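Local coordinates for protein salmonella plasmid virulence: SpvB (Salmonella typhimurium, PDB 6P0X) that probably transfers ADP-ribose from NAD(+) to an arginine of actin as the full-length toxin, represented here by its N-terminal domain, at residues S120-E125 and W137-S142; G78-Q83 and Q114-S119. All coordinates share one frame; numbering follows the deposited sequence.

Contact 1: residues S120-E125 and W137-S142; sequences SFYRLE and WLLHDS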
ATOM      1  N   SER A 120       4.251  -3.747 -22.507  1.00 42.08           N
ATOM      2  CA  SER A 120       4.019  -4.500 -21.287  1.00 42.80           C
ATOM      3  C   SER A 120       4.031  -5.984 -21.612  1.00 45.74           C
ATOM      4  O   SER A 120       3.912  -6.386 -22.771  1.00 43.13           O
ATOM      5  CB  SER A 120       2.697  -4.105 -20.632  1.00 39.96           C
ATOM      6  OG  SER A 120       1.608  -4.674 -21.335  1.00 45.40           O
ATOM      7  N   PHE A 121       4.212  -6.804 -20.573  1.00 40.74           N
ATOM      8  CA  PHE A 121       4.036  -8.247 -20.688  1.00 41.22           C
ATOM      9  C   PHE A 121       3.361  -8.753 -19.409  1.00 39.91           C
ATOM     10  O   PHE A 121       3.945  -9.453 -18.588  1.00 47.66           O
ATOM     11  CB  PHE A 121       5.360  -8.966 -20.950  1.00 40.62           C
ATOM     12  CG  PHE A 121       5.192 -10.304 -21.609  1.00 41.27           C
ATOM     13  CD1 PHE A 121       4.936 -11.438 -20.853  1.00 43.41           C
ATOM     14  CD2 PHE A 121       5.267 -10.424 -22.987  1.00 42.78           C
ATOM     15  CE1 PHE A 121       4.775 -12.674 -21.462  1.00 43.02           C
ATOM     16  CE2 PHE A 121       5.106 -11.655 -23.601  1.00 44.41           C
ATOM     17  CZ  PHE A 121       4.858 -12.782 -22.836  1.00 44.52           C
ATOM     18  N   TYR A 122       2.103  -8.370 -19.209  1.00 35.85           N
ATOM     19  CA  TYR A 122       1.362  -8.817 -18.041  1.00 32.12           C
ATOM     20  C   TYR A 122      -0.098  -9.039 -18.413  1.00 36.69           C
ATOM     21  O   TYR A 122      -0.519  -8.798 -19.548  1.00 36.66           O
ATOM     22  CB  TYR A 122       1.501  -7.817 -16.884  1.00 30.81           C
ATOM     23  CG  TYR A 122       0.988  -6.412 -17.147  1.00 31.35           C
ATOM     24  CD1 TYR A 122      -0.365  -6.164 -17.366  1.00 32.68           C
ATOM     25  CD2 TYR A 122       1.849  -5.323 -17.112  1.00 37.71           C
ATOM     26  CE1 TYR A 122      -0.835  -4.884 -17.588  1.00 33.39           C
ATOM     27  CE2 TYR A 122       1.383  -4.033 -17.321  1.00 33.41           C
ATOM     28  CZ  TYR A 122       0.040  -3.822 -17.559  1.00 32.20           C
ATOM     29  OH  TYR A 122      -0.435  -2.545 -17.769  1.00 28.48           O
ATOM     30  N   ARG A 123      -0.873  -9.518 -17.441  1.00 29.99           N
ATOM     31  CA  ARG A 123      -2.324  -9.605 -17.569  1.00 28.87           C
ATOM     32  C   ARG A 123      -2.936  -8.853 -16.395  1.00 27.04           C
ATOM     33  O   ARG A 123      -2.796  -9.274 -15.242  1.00 26.93           O
ATOM     34  CB  ARG A 123      -2.822 -11.049 -17.606  1.00 29.89           C
ATOM     35  CG  ARG A 123      -4.302 -11.111 -17.958  1.00 29.19           C
ATOM     36  CD  ARG A 123      -4.930 -12.472 -17.739  1.00 42.72           C
ATOM     37  NE  ARG A 123      -6.349 -12.449 -18.093  1.00 50.52           N
ATOM     38  CZ  ARG A 123      -6.819 -12.537 -19.336  1.00 47.13           C
ATOM     39  NH1 ARG A 123      -5.986 -12.664 -20.362  1.00 38.08           N
ATOM     40  NH2 ARG A 123      -8.127 -12.500 -19.552  1.00 42.46           N
ATOM     41  N   LEU A 124      -3.594  -7.735 -16.685  1.00 29.13           N
ATOM     42  CA  LEU A 124      -4.207  -6.890 -15.669  1.00 24.25           C
ATOM     43  C   LEU A 124      -5.722  -6.930 -15.818  1.00 26.53           C
ATOM     44  O   LEU A 124      -6.244  -6.762 -16.925  1.00 24.94           O
ATOM     45  CB  LEU A 124      -3.698  -5.455 -15.788  1.00 23.72           C
ATOM     46  CG  LEU A 124      -4.229  -4.423 -14.795  1.00 22.40           C
ATOM     47  CD1 LEU A 124      -3.823  -4.780 -13.372  1.00 22.23           C
ATOM     48  CD2 LEU A 124      -3.720  -3.042 -15.175  1.00 22.18           C
ATOM     49  N   GLU A 125      -6.425  -7.141 -14.705  1.00 26.19           N
ATOM     50  CA  GLU A 125      -7.873  -7.294 -14.720  1.00 23.68           C
ATOM     51  C   GLU A 125      -8.513  -6.452 -13.630  1.00 23.85           C
ATOM     52  O   GLU A 125      -7.983  -6.332 -12.522  1.00 27.87           O
ATOM     53  CB  GLU A 125      -8.284  -8.751 -14.525  1.00 24.03           C
ATOM     54  CG  GLU A 125      -7.753  -9.690 -15.575  1.00 25.99           C
ATOM     55  CD  GLU A 125      -8.039 -11.132 -15.239  1.00 29.27           C
ATOM     56  OE1 GLU A 125      -8.198 -11.428 -14.037  1.00 26.62           O
ATOM     57  OE2 GLU A 125      -8.100 -11.964 -16.171  1.00 31.43           O
ATOM     58  N   TRP A 137      -8.347  -5.012  -8.257  1.00 22.13           N
ATOM     59  CA  TRP A 137      -7.545  -5.325  -9.432  1.00 22.21           C
ATOM     60  C   TRP A 137      -6.692  -6.564  -9.188  1.00 23.11           C
ATOM     61  O   TRP A 137      -6.249  -6.826  -8.065  1.00 24.13           O
ATOM     62  CB  TRP A 137      -6.648  -4.140  -9.830  1.00 21.01           C
ATOM     63  CG  TRP A 137      -7.416  -2.965 -10.361  1.00 31.27           C
ATOM     64  CD1 TRP A 137      -8.103  -2.040  -9.629  1.00 27.04           C
ATOM     65  CD2 TRP A 137      -7.581  -2.590 -11.737  1.00 26.23           C
ATOM     66  NE1 TRP A 137      -8.685  -1.114 -10.461  1.00 26.27           N
ATOM     67  CE2 TRP A 137      -8.379  -1.428 -11.759  1.00 24.82           C
ATOM     68  CE3 TRP A 137      -7.132  -3.122 -12.949  1.00 26.24           C
ATOM     69  CZ2 TRP A 137      -8.737  -0.789 -12.947  1.00 24.39           C
ATOM     70  CZ3 TRP A 137      -7.487  -2.486 -14.127  1.00 21.24           C
ATOM     71  CH2 TRP A 137      -8.282  -1.333 -14.118  1.00 26.35           C
ATOM     72  N   LEU A 138      -6.458  -7.316 -10.262  1.00 23.95           N
ATOM     73  CA  LEU A 138      -5.628  -8.517 -10.235  1.00 26.30           C
ATOM     74  C   LEU A 138      -4.579  -8.404 -11.331  1.00 25.77           C
ATOM     75  O   LEU A 138      -4.921  -8.216 -12.503  1.00 25.84           O
ATOM     76  CB  LEU A 138      -6.471  -9.780 -10.436  1.00 26.75           C
ATOM     77  CG  LEU A 138      -5.724 -11.112 -10.341  1.00 28.41           C
ATOM     78  CD1 LEU A 138      -5.320 -11.412  -8.902  1.00 28.44           C
ATOM     79  CD2 LEU A 138      -6.567 -12.239 -10.908  1.00 30.05           C
ATOM     80  N   LEU A 139      -3.308  -8.526 -10.954  1.00 27.60           N
ATOM     81  CA  LEU A 139      -2.196  -8.352 -11.879  1.00 28.99           C
ATOM     82  C   LEU A 139      -1.319  -9.596 -11.897  1.00 27.74           C
ATOM     83  O   LEU A 139      -0.814 -10.017 -10.855  1.00 33.00           O
ATOM     84  CB  LEU A 139      -1.347  -7.133 -11.497  1.00 25.93           C
ATOM     85  CG  LEU A 139      -0.031  -6.999 -12.272  1.00 24.40           C
ATOM     86  CD1 LEU A 139      -0.305  -6.782 -13.752  1.00 27.51           C
ATOM     87  CD2 LEU A 139       0.823  -5.872 -11.718  1.00 23.32           C
ATOM     88  N   HIS A 140      -1.108 -10.157 -13.084  1.00 31.68           N
ATOM     89  CA  HIS A 140      -0.159 -11.248 -13.288  1.00 30.53           C
ATOM     90  C   HIS A 140       1.005 -10.651 -14.070  1.00 29.83           C
ATOM     91  O   HIS A 140       0.916 -10.478 -15.292  1.00 37.89           O
ATOM     92  CB  HIS A 140      -0.807 -12.411 -14.033  1.00 36.98           C
ATOM     93  CG  HIS A 140       0.025 -13.653 -14.057  1.00 50.61           C
ATOM     94  ND1 HIS A 140      -0.129 -14.633 -15.014  1.00 57.28           N
ATOM     95  CD2 HIS A 140       1.014 -14.079 -13.236  1.00 52.63           C
ATOM     96  CE1 HIS A 140       0.733 -15.608 -14.784  1.00 57.67           C
ATOM     97  NE2 HIS A 140       1.438 -15.298 -13.712  1.00 59.25           N
ATOM     98  N   ASP A 141       2.086 -10.321 -13.363  1.00 29.49           N
ATOM     99  CA  ASP A 141       3.152  -9.532 -13.958  1.00 29.33           C
ATOM    100  C   ASP A 141       4.111 -10.408 -14.763  1.00 32.60           C
ATOM    101  O   ASP A 141       4.016 -11.638 -14.787  1.00 35.64           O
ATOM    102  CB  ASP A 141       3.891  -8.720 -12.885  1.00 31.38           C
ATOM    103  CG  ASP A 141       4.653  -9.581 -11.879  1.00 39.70           C
ATOM    104  OD1 ASP A 141       4.933 -10.772 -12.143  1.00 36.05           O
ATOM    105  OD2 ASP A 141       4.981  -9.040 -10.799  1.00 36.23           O
ATOM    106  N   SER A 142       5.055  -9.739 -15.424  1.00 31.62           N
ATOM    107  CA  SER A 142       6.002 -10.391 -16.322  1.00 39.13           C
ATOM    108  C   SER A 142       6.905 -11.404 -15.628  1.00 45.69           C
ATOM    109  O   SER A 142       7.604 -12.153 -16.319  1.00 46.95           O
ATOM    110  CB  SER A 142       6.847  -9.322 -17.020  1.00 38.18           C
ATOM    111  OG  SER A 142       7.644  -8.621 -16.083  1.00 37.07           O
TER
HETATM  112  O   HOH W   1      -4.922 -10.823 -14.088  1.00 35.05           O

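Contact 2: residues G78-Q83 and Q114-S119; sequences GEVLVQ and QPRTES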
ATOM      1  N   GLY A  78       2.178   3.778 -14.027  1.00 27.79           N
ATOM      2  CA  GLY A  78       1.563   5.020 -14.437  1.00 31.12           C
ATOM      3  C   GLY A  78       1.128   5.087 -15.886  1.00 36.13           C
ATOM      4  O   GLY A  78       0.685   6.155 -16.327  1.00 35.27           O
ATOM      5  N   GLU A  79       1.244   3.994 -16.643  1.00 35.94           N
ATOM      6  CA  GLU A  79       0.894   4.022 -18.057  1.00 26.78           C
ATOM      7  C   GLU A  79      -0.618   4.098 -18.230  1.00 30.08           C
ATOM      8  O   GLU A  79      -1.378   3.500 -17.463  1.00 31.49           O
ATOM      9  CB  GLU A  79       1.447   2.787 -18.771  1.00 27.82           C
ATOM     10  CG  GLU A  79       0.762   1.472 -18.398  1.00 28.01           C
ATOM     11  CD  GLU A  79       1.333   0.826 -17.143  1.00 36.95           C
ATOM     12  OE1 GLU A  79       1.722   1.558 -16.207  1.00 41.07           O
ATOM     13  OE2 GLU A  79       1.388  -0.423 -17.093  1.00 37.68           O
ATOM     14  N   VAL A  80      -1.054   4.845 -19.243  1.00 25.87           N
ATOM     15  CA  VAL A  80      -2.479   4.961 -19.529  1.00 25.45           C
ATOM     16  C   VAL A  80      -3.009   3.622 -20.022  1.00 26.60           C
ATOM     17  O   VAL A  80      -2.412   2.980 -20.896  1.00 30.19           O
ATOM     18  CB  VAL A  80      -2.738   6.077 -20.552  1.00 29.15           C
ATOM     19  CG1 VAL A  80      -4.212   6.128 -20.923  1.00 27.11           C
ATOM     20  CG2 VAL A  80      -2.282   7.420 -19.993  1.00 26.24           C
ATOM     21  N   LEU A  81      -4.132   3.193 -19.463  1.00 23.71           N
ATOM     22  CA  LEU A  81      -4.723   1.903 -19.777  1.00 28.21           C
ATOM     23  C   LEU A  81      -5.922   2.059 -20.704  1.00 29.98           C
ATOM     24  O   LEU A  81      -6.500   3.139 -20.847  1.00 29.10           O
ATOM     25  CB  LEU A  81      -5.155   1.179 -18.501  1.00 27.31           C
ATOM     26  CG  LEU A  81      -4.061   0.821 -17.498  1.00 29.77           C
ATOM     27  CD1 LEU A  81      -4.693   0.271 -16.225  1.00 21.18           C
ATOM     28  CD2 LEU A  81      -3.085  -0.175 -18.103  1.00 23.49           C
ATOM     29  N   VAL A  82      -6.285   0.947 -21.336  1.00 27.27           N
ATOM     30  CA  VAL A  82      -7.463   0.865 -22.187  1.00 30.84           C
ATOM     31  C   VAL A  82      -7.982  -0.562 -22.104  1.00 31.32           C
ATOM     32  O   VAL A  82      -7.214  -1.510 -21.902  1.00 32.16           O
ATOM     33  CB  VAL A  82      -7.142   1.280 -23.644  1.00 35.42           C
ATOM     34  CG1 VAL A  82      -6.146   0.311 -24.275  1.00 28.27           C
ATOM     35  CG2 VAL A  82      -8.413   1.375 -24.478  1.00 32.85           C
ATOM     36  N   GLN A  83      -9.300  -0.713 -22.225  1.00 29.62           N
ATOM     37  CA  GLN A  83      -9.885  -2.047 -22.227  1.00 31.98           C
ATOM     38  C   GLN A  83      -9.368  -2.837 -23.420  1.00 34.50           C
ATOM     39  O   GLN A  83      -9.270  -2.314 -24.534  1.00 40.65           O
ATOM     40  CB  GLN A  83     -11.411  -1.981 -22.290  1.00 26.21           C
ATOM     41  CG  GLN A  83     -12.081  -1.327 -21.104  1.00 43.66           C
ATOM     42  CD  GLN A  83     -13.576  -1.595 -21.083  1.00 45.41           C
ATOM     43  OE1 GLN A  83     -14.050  -2.578 -21.657  1.00 41.15           O
ATOM     44  NE2 GLN A  83     -14.326  -0.720 -20.421  1.00 38.27           N
ATOM     45  N   GLN A 114      -5.093  -3.054 -20.589  1.00 26.98           N
ATOM     46  CA  GLN A 114      -3.737  -3.134 -21.108  1.00 29.41           C
ATOM     47  C   GLN A 114      -3.247  -1.733 -21.419  1.00 30.04           C
ATOM     48  O   GLN A 114      -4.056  -0.814 -21.595  1.00 33.21           O
ATOM     49  CB  GLN A 114      -3.688  -4.024 -22.359  1.00 28.29           C
ATOM     50  CG  GLN A 114      -4.378  -3.432 -23.575  1.00 29.07           C
ATOM     51  CD  GLN A 114      -4.419  -4.398 -24.738  1.00 37.44           C
ATOM     52  OE1 GLN A 114      -4.857  -5.538 -24.586  1.00 31.19           O
ATOM     53  NE2 GLN A 114      -3.968  -3.951 -25.906  1.00 33.60           N
ATOM     54  N   PRO A 115      -1.934  -1.527 -21.512  1.00 30.38           N
ATOM     55  CA  PRO A 115      -1.422  -0.195 -21.852  1.00 29.39           C
ATOM     56  C   PRO A 115      -1.870   0.250 -23.238  1.00 29.10           C
ATOM     57  O   PRO A 115      -1.885  -0.534 -24.191  1.00 38.00           O
ATOM     58  CB  PRO A 115       0.101  -0.364 -21.779  1.00 30.70           C
ATOM     59  CG  PRO A 115       0.311  -1.556 -20.915  1.00 28.99           C
ATOM     60  CD  PRO A 115      -0.852  -2.463 -21.154  1.00 28.43           C
ATOM     61  N   ARG A 116      -2.263   1.523 -23.330  1.00 29.21           N
ATOM     62  CA  ARG A 116      -2.739   2.072 -24.596  1.00 34.90           C
ATOM     63  C   ARG A 116      -1.609   2.182 -25.613  1.00 35.71           C
ATOM     64  O   ARG A 116      -1.777   1.823 -26.783  1.00 33.65           O
ATOM     65  CB  ARG A 116      -3.381   3.439 -24.361  1.00 42.30           C
ATOM     66  CG  ARG A 116      -3.822   4.136 -25.634  1.00 45.00           C
ATOM     67  CD  ARG A 116      -4.436   5.486 -25.335  1.00 52.63           C
ATOM     68  NE  ARG A 116      -5.819   5.334 -24.901  1.00 64.24           N
ATOM     69  CZ  ARG A 116      -6.872   5.490 -25.694  1.00 68.68           C
ATOM     70  NH1 ARG A 116      -8.095   5.326 -25.209  1.00 64.87           N
ATOM     71  NH2 ARG A 116      -6.703   5.798 -26.973  1.00 70.59           N
ATOM     72  N   THR A 117      -0.450   2.684 -25.184  1.00 37.57           N
ATOM     73  CA  THR A 117       0.682   2.900 -26.079  1.00 44.32           C
ATOM     74  C   THR A 117       1.999   2.332 -25.573  1.00 41.58           C
ATOM     75  O   THR A 117       2.920   2.157 -26.381  1.00 48.89           O
ATOM     76  CB  THR A 117       0.878   4.400 -26.368  1.00 47.81           C
ATOM     77  OG1 THR A 117       0.993   5.121 -25.134  1.00 46.76           O
ATOM     78  CG2 THR A 117      -0.286   4.952 -27.182  1.00 48.36           C
ATOM     79  N   GLU A 118       2.124   2.029 -24.287  1.00 36.96           N
ATOM     80  CA  GLU A 118       3.377   1.552 -23.724  1.00 42.34           C
ATOM     81  C   GLU A 118       3.495   0.041 -23.896  1.00 49.45           C
ATOM     82  O   GLU A 118       2.510  -0.665 -24.127  1.00 40.06           O
ATOM     83  CB  GLU A 118       3.466   1.925 -22.238  1.00 40.80           C
ATOM     84  CG  GLU A 118       3.642   3.416 -22.002  1.00 49.29           C
ATOM     85  CD  GLU A 118       4.996   3.925 -22.454  1.00 61.32           C
ATOM     86  OE1 GLU A 118       6.022   3.467 -21.906  1.00 64.08           O
ATOM     87  OE2 GLU A 118       5.037   4.712 -23.422  1.00 66.39           O
ATOM     88  N   SER A 119       4.725  -0.448 -23.775  1.00 36.83           N
ATOM     89  CA  SER A 119       4.979  -1.876 -23.850  1.00 39.64           C
ATOM     90  C   SER A 119       4.752  -2.517 -22.490  1.00 43.99           C
ATOM     91  O   SER A 119       4.986  -1.900 -21.446  1.00 43.33           O
ATOM     92  CB  SER A 119       6.406  -2.142 -24.320  1.00 46.37           C
ATOM     93  OG  SER A 119       7.337  -1.736 -23.334  1.00 51.93           O
TER
HETATM   94  O   HOH W   2      -0.007   3.415 -22.325  1.00 25.92           O
HETATM   95  O   HOH W   3      -7.698   5.064 -22.276  1.00 39.16           O

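Contact 1: residues S120-E125 and W137-S142
Trp-137 lays the six-membered part of its indole against Leu-124 and the backbone of Glu-125, both met obliquely: CE3 is 3.7 Å from Leu-124 CG and 3.3 Å from Glu-125 O. Tyr-126 stacks on the same indole, while Trp-169 and Phe-73 meet it edge-to-face. The other ring, Tyr-122, is also approached obliquely, its CG standing 3.7 Å from CD1 of Leu-139. One face of the phenol carries Ser-120 OG, 4.0 Å above the plane and displaced toward the rim. Tyr-122 CG sits between its own backbone N and carbonyl carbon (chi1 61°), which sets CG beside the Leu-139 methyl.

The third flat group, the guanidinium of Arg-123, takes its partner at the edge. Within the same strand its NE donates to Glu-125 OE2 over 2.6 Å, a nearly straight salt bridge (171° at the hydrogen) that lies in the guanidinium plane but meets the carboxylate from above its own plane. The other oxygen, Glu-125 OE1, accepts from Trp-127 NE1 and packs against Leu-138 CD2.

The backbone supplies the register of an antiparallel beta hairpin: segments 123-125 and 137-140 of strands 123-129 and 135-140 run at 175°. Arg-123 and His-140 form one hydrogen-bonded pair, with His-140 N to Arg-123 O at 2.9 Å, and Glu-125 and Leu-138 form the next; Leu-124 and Leu-139 make the non-hydrogen-bonded pair between them. Water 1 donates to both Arg-123 O and Leu-138 O.

The two faces therefore differ in chemistry. Leu-124 and Leu-139 point to an apolar side, where Ile-56 touches Leu-124 and Trp-137. Arg-123, Glu-125, Leu-138 and His-140 occupy the other. There Arg-112 brings a like charge close to Arg-123, so the Glu-125 carboxylate probably offsets some of the repulsion.

Contact 2: residues G78-Q83 and Q114-S119
Arg-116 N donates to Val-80 O at 2.8 Å with an angle of 169° at the hydrogen, the straightest of three backbone bonds here. The other two form the reciprocal set of an antiparallel hydrogen-bonded pair: Val-82 N to Gln-114 O, and Gln-114 N to Val-82 O, each 2.9 Å. Val-80 O is gripped twice, since water 2 also donates to it and in turn accepts from Thr-117 N. A second bridge runs through water 3, which donates to Leu-81 O and accepts at 3.0 Å from Arg-116 NH1, lying at the edge of the guanidinium and in its plane.

Side chains pack around this polar frame. Val-82 and Arg-116 cross at about a right angle, with Val-82 CG2 4.0 Å from Arg-116 NH1; a bend about CG-CD (chi3 -80°) swings the arginine NE out of the extended line. Glu-79 and Pro-115 lie side by side, Glu-79 CG being 3.9 Å from Pro-115 CB. Leu-81 CD2 approaches the peptide between Gln-114 and Pro-115, 3.7 Å from Gln-114 C. Farther out, Glu-118 CG rests 4.0 Å from Glu-79 CB. The Glu-79 carboxylate is held elsewhere: OE1 accepts from Asp-77 N.

In the fold, short strand 81-83 pairs with the end of strand 107-115, where Leu-81 and Pro-115 make a non-hydrogen-bonded pair whose side chains diverge. Just past strand 81-83, Thr-84 OG1 is hydrogen-bonded to Gln-114 OE1. Leu-81 also shares backbone hydrogen bonding with Phe-73, bringing strand 73-74 alongside, and strand 107-115 pairs in turn with strand 123-129.

Both contacts belong to the same antiparallel system and share a border: strand 107-115, which ends in contact 2, is the neighbour of strand 123-129 in contact 1. Their centres are 11 Å apart, and they touch directly, with Tyr-122 OH 2.9 Å from Glu-79 OE2 in a probable hydrogen bond and packing against Pro-115 and Leu-81. Both are partly buried, but contact 1 has more buried residues (five of eleven against three of eight) and lies nearer the chain centre, about 17 Å against 22 Å between centres. It combines four backbone bonds and aromatic-leucine packing with an ion pair inside segment 120-125; contact 2 has three backbone bonds and two waters joining its segments, against one in contact 1.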